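Local coordinates for protein diaminopimelate decarboxylase (Aquifex aeolicus, PDB 2P3E) that probably catalyses the pyridoxal 5'-phosphate-dependent decarboxylation of meso-diaminopimelate to L-lysine, the last step of lysine biosynthesis, at residues 236-241 with 275-280. Numbering follows the deposited sequence.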
ATOM      1  N   ILE B 236     -25.359  30.654  -4.308  1.00 21.08           N
ATOM      2  CA  ILE B 236     -24.504  29.729  -3.574  1.00 20.29           C
ATOM      3  C   ILE B 236     -25.292  29.165  -2.401  1.00 19.66           C
ATOM      4  O   ILE B 236     -25.450  29.819  -1.359  1.00 19.53           O
ATOM      5  CB  ILE B 236     -23.154  30.398  -3.130  1.00 20.39           C
ATOM      6  CG1 ILE B 236     -22.410  31.047  -4.311  1.00 20.04           C
ATOM      7  CG2 ILE B 236     -22.232  29.396  -2.409  1.00 20.37           C
ATOM      8  CD1 ILE B 236     -22.111  30.124  -5.530  1.00 21.30           C
ATOM      9  N   LYS B 237     -25.787  27.939  -2.590  1.00 18.77           N
ATOM     10  CA  LYS B 237     -26.585  27.246  -1.584  1.00 18.23           C
ATOM     11  C   LYS B 237     -25.731  26.565  -0.511  1.00 17.73           C
ATOM     12  O   LYS B 237     -26.177  26.433   0.631  1.00 17.58           O
ATOM     13  CB  LYS B 237     -27.489  26.207  -2.257  1.00 18.41           C
ATOM     14  CG  LYS B 237     -28.472  26.775  -3.265  1.00 19.99           C
ATOM     15  CD  LYS B 237     -29.136  25.622  -4.040  1.00 23.65           C
ATOM     16  CE  LYS B 237     -30.085  26.130  -5.133  1.00 28.04           C
ATOM     17  NZ  LYS B 237     -31.230  26.899  -4.566  1.00 27.91           N
ATOM     18  N   TYR B 238     -24.506  26.150  -0.880  1.00 17.05           N
ATOM     19  CA  TYR B 238     -23.628  25.349   0.007  1.00 16.53           C
ATOM     20  C   TYR B 238     -22.211  25.905   0.141  1.00 16.08           C
ATOM     21  O   TYR B 238     -21.599  26.325  -0.832  1.00 16.46           O
ATOM     22  CB  TYR B 238     -23.533  23.881  -0.454  1.00 16.34           C
ATOM     23  CG  TYR B 238     -24.888  23.283  -0.721  1.00 17.36           C
ATOM     24  CD1 TYR B 238     -25.715  22.864   0.332  1.00 19.05           C
ATOM     25  CD2 TYR B 238     -25.355  23.160  -2.015  1.00 18.35           C
ATOM     26  CE1 TYR B 238     -26.992  22.333   0.085  1.00 19.51           C
ATOM     27  CE2 TYR B 238     -26.613  22.627  -2.276  1.00 19.46           C
ATOM     28  CZ  TYR B 238     -27.425  22.236  -1.222  1.00 20.07           C
ATOM     29  OH  TYR B 238     -28.676  21.725  -1.515  1.00 23.04           O
ATOM     30  N   LEU B 239     -21.718  25.894   1.366  1.00 16.09           N
ATOM     31  CA  LEU B 239     -20.326  26.197   1.651  1.00 16.24           C
ATOM     32  C   LEU B 239     -19.751  24.979   2.339  1.00 16.00           C
ATOM     33  O   LEU B 239     -20.044  24.705   3.504  1.00 16.12           O
ATOM     34  CB  LEU B 239     -20.190  27.421   2.549  1.00 16.37           C
ATOM     35  CG  LEU B 239     -20.688  28.750   1.968  0.80 18.02           C
ATOM     36  CD1 LEU B 239     -20.459  29.868   2.987  0.50 17.53           C
ATOM     37  CD2 LEU B 239     -20.028  29.076   0.619  1.00 18.94           C
ATOM     38  N   ASP B 240     -18.961  24.235   1.578  1.00 15.69           N
ATOM     39  CA  ASP B 240     -18.332  23.017   2.052  1.00 16.06           C
ATOM     40  C   ASP B 240     -16.912  23.386   2.518  1.00 16.02           C
ATOM     41  O   ASP B 240     -16.031  23.642   1.700  1.00 14.72           O
ATOM     42  CB  ASP B 240     -18.324  21.982   0.905  1.00 15.77           C
ATOM     43  CG  ASP B 240     -17.777  20.629   1.325  1.00 16.93           C
ATOM     44  OD1 ASP B 240     -17.040  20.545   2.330  1.00 14.43           O
ATOM     45  OD2 ASP B 240     -18.079  19.647   0.614  1.00 17.29           O
ATOM     46  N   ILE B 241     -16.704  23.396   3.833  1.00 15.75           N
ATOM     47  CA  ILE B 241     -15.454  23.897   4.384  1.00 17.23           C
ATOM     48  C   ILE B 241     -14.459  22.777   4.711  1.00 17.73           C
ATOM     49  O   ILE B 241     -13.434  23.013   5.340  1.00 18.11           O
ATOM     50  CB  ILE B 241     -15.688  24.870   5.562  1.00 17.14           C
ATOM     51  CG1 ILE B 241     -16.478  24.198   6.690  1.00 17.95           C
ATOM     52  CG2 ILE B 241     -16.465  26.093   5.071  1.00 18.40           C
ATOM     53  CD1 ILE B 241     -16.491  25.008   8.008  1.00 19.89           C
ATOM     54  N   LYS B 275     -26.038  26.681   3.468  1.00 20.11           N
ATOM     55  CA  LYS B 275     -25.898  25.499   4.322  1.00 19.29           C
ATOM     56  C   LYS B 275     -24.433  25.088   4.330  1.00 18.61           C
ATOM     57  O   LYS B 275     -23.796  25.022   3.269  1.00 18.16           O
ATOM     58  CB  LYS B 275     -26.775  24.345   3.828  1.00 19.91           C
ATOM     59  CG  LYS B 275     -26.808  23.113   4.776  1.00 21.48           C
ATOM     60  CD  LYS B 275     -28.042  22.281   4.531  1.00 23.82           C
ATOM     61  CE  LYS B 275     -28.042  21.005   5.355  1.00 26.42           C
ATOM     62  NZ  LYS B 275     -28.574  21.265   6.737  1.00 28.36           N
ATOM     63  N   ILE B 276     -23.917  24.814   5.529  1.00 17.25           N
ATOM     64  CA  ILE B 276     -22.510  24.494   5.726  1.00 16.57           C
ATOM     65  C   ILE B 276     -22.360  22.977   5.601  1.00 16.48           C
ATOM     66  O   ILE B 276     -23.226  22.227   6.044  1.00 16.22           O
ATOM     67  CB  ILE B 276     -21.999  24.987   7.101  1.00 16.44           C
ATOM     68  CG1 ILE B 276     -22.311  26.494   7.312  1.00 16.64           C
ATOM     69  CG2 ILE B 276     -20.482  24.660   7.291  1.00 17.59           C
ATOM     70  CD1 ILE B 276     -21.838  27.430   6.171  1.00 15.09           C
ATOM     71  N   ILE B 277     -21.288  22.548   4.945  1.00 15.59           N
ATOM     72  CA  ILE B 277     -20.959  21.129   4.829  1.00 14.93           C
ATOM     73  C   ILE B 277     -19.565  20.938   5.427  1.00 14.76           C
ATOM     74  O   ILE B 277     -18.660  21.721   5.146  1.00 14.56           O
ATOM     75  CB  ILE B 277     -20.984  20.643   3.363  1.00 14.55           C
ATOM     76  CG1 ILE B 277     -22.357  20.920   2.719  1.00 14.95           C
ATOM     77  CG2 ILE B 277     -20.645  19.115   3.282  1.00 14.25           C
ATOM     78  CD1 ILE B 277     -22.466  20.515   1.232  1.00 14.41           C
ATOM     79  N   LEU B 278     -19.424  19.928   6.287  1.00 14.71           N
ATOM     80  CA  LEU B 278     -18.122  19.515   6.822  1.00 15.43           C
ATOM     81  C   LEU B 278     -17.831  18.095   6.353  1.00 15.26           C
ATOM     82  O   LEU B 278     -18.761  17.307   6.162  1.00 15.66           O
ATOM     83  CB  LEU B 278     -18.105  19.541   8.356  1.00 15.14           C
ATOM     84  CG  LEU B 278     -18.325  20.855   9.120  1.00 19.42           C
ATOM     85  CD1 LEU B 278     -18.056  20.614  10.598  1.00 22.12           C
ATOM     86  CD2 LEU B 278     -17.367  21.855   8.642  1.00 22.11           C
ATOM     87  N   GLU B 279     -16.548  17.766   6.202  1.00 15.22           N
ATOM     88  CA  GLU B 279     -16.125  16.459   5.675  1.00 14.95           C
ATOM     89  C   GLU B 279     -15.145  15.679   6.581  1.00 14.88           C
ATOM     90  O   GLU B 279     -14.069  15.291   6.126  1.00 15.11           O
ATOM     91  CB  GLU B 279     -15.498  16.645   4.292  1.00 15.81           C
ATOM     92  CG  GLU B 279     -16.391  17.411   3.314  1.00 16.00           C
ATOM     93  CD  GLU B 279     -15.695  17.735   2.009  1.00 16.70           C
ATOM     94  OE1 GLU B 279     -14.474  18.032   2.019  1.00 17.84           O
ATOM     95  OE2 GLU B 279     -16.381  17.717   0.974  1.00 18.69           O
ATOM     96  N   PRO B 280     -15.526  15.398   7.847  1.00 13.98           N
ATOM     97  CA  PRO B 280     -14.528  14.764   8.710  1.00 13.72           C
ATOM     98  C   PRO B 280     -14.293  13.290   8.335  1.00 13.38           C
ATOM     99  O   PRO B 280     -15.257  12.572   8.040  1.00 13.13           O
ATOM    100  CB  PRO B 280     -15.169  14.848  10.099  1.00 12.95           C
ATOM    101  CG  PRO B 280     -16.631  14.836   9.832  1.00 13.11           C
ATOM    102  CD  PRO B 280     -16.811  15.599   8.550  1.00 13.92           C
TER
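D240 lays its carboxylate across that of E279 at about a right angle, the two planes 84° apart and OD2 only 2.6 Å from OE2 of E279. CG of D240 stands anti to the backbone N (chi1 -176°), 3.8 Å from CB of I277; OD2 touches CG2 of I277. The short aspartate keeps its carboxylate near the strand, where OD1 accepts a hydrogen bond from the backbone N of G242, while the longer glutamate reaches NE2 of H202, hydrogen-bonded to OE1. A leucine in place of E279 would probably leave H202 without this acceptor and D240 without its carboxylate neighbour. On the same face of the sheet I277 puts CD1 3.9 Å from CB of Y238; on the other, CD1 of I276 meets CB of L239. Beta-branched isoleucines suit extended strands and fill the apolar surface between them. Four backbone hydrogen bonds tie the parallel strands, from K275 N to K237 O through to I241 N to I277 O. They close one beta-alpha-beta unit of the TIM barrel through helix 258-269: strand 196-202 flanks 238-240, strand 59-63 flanks 275-278, and helix 214-231 packs on L239, suitably apolar, while E279 and P280 lead into the probable cofactor site.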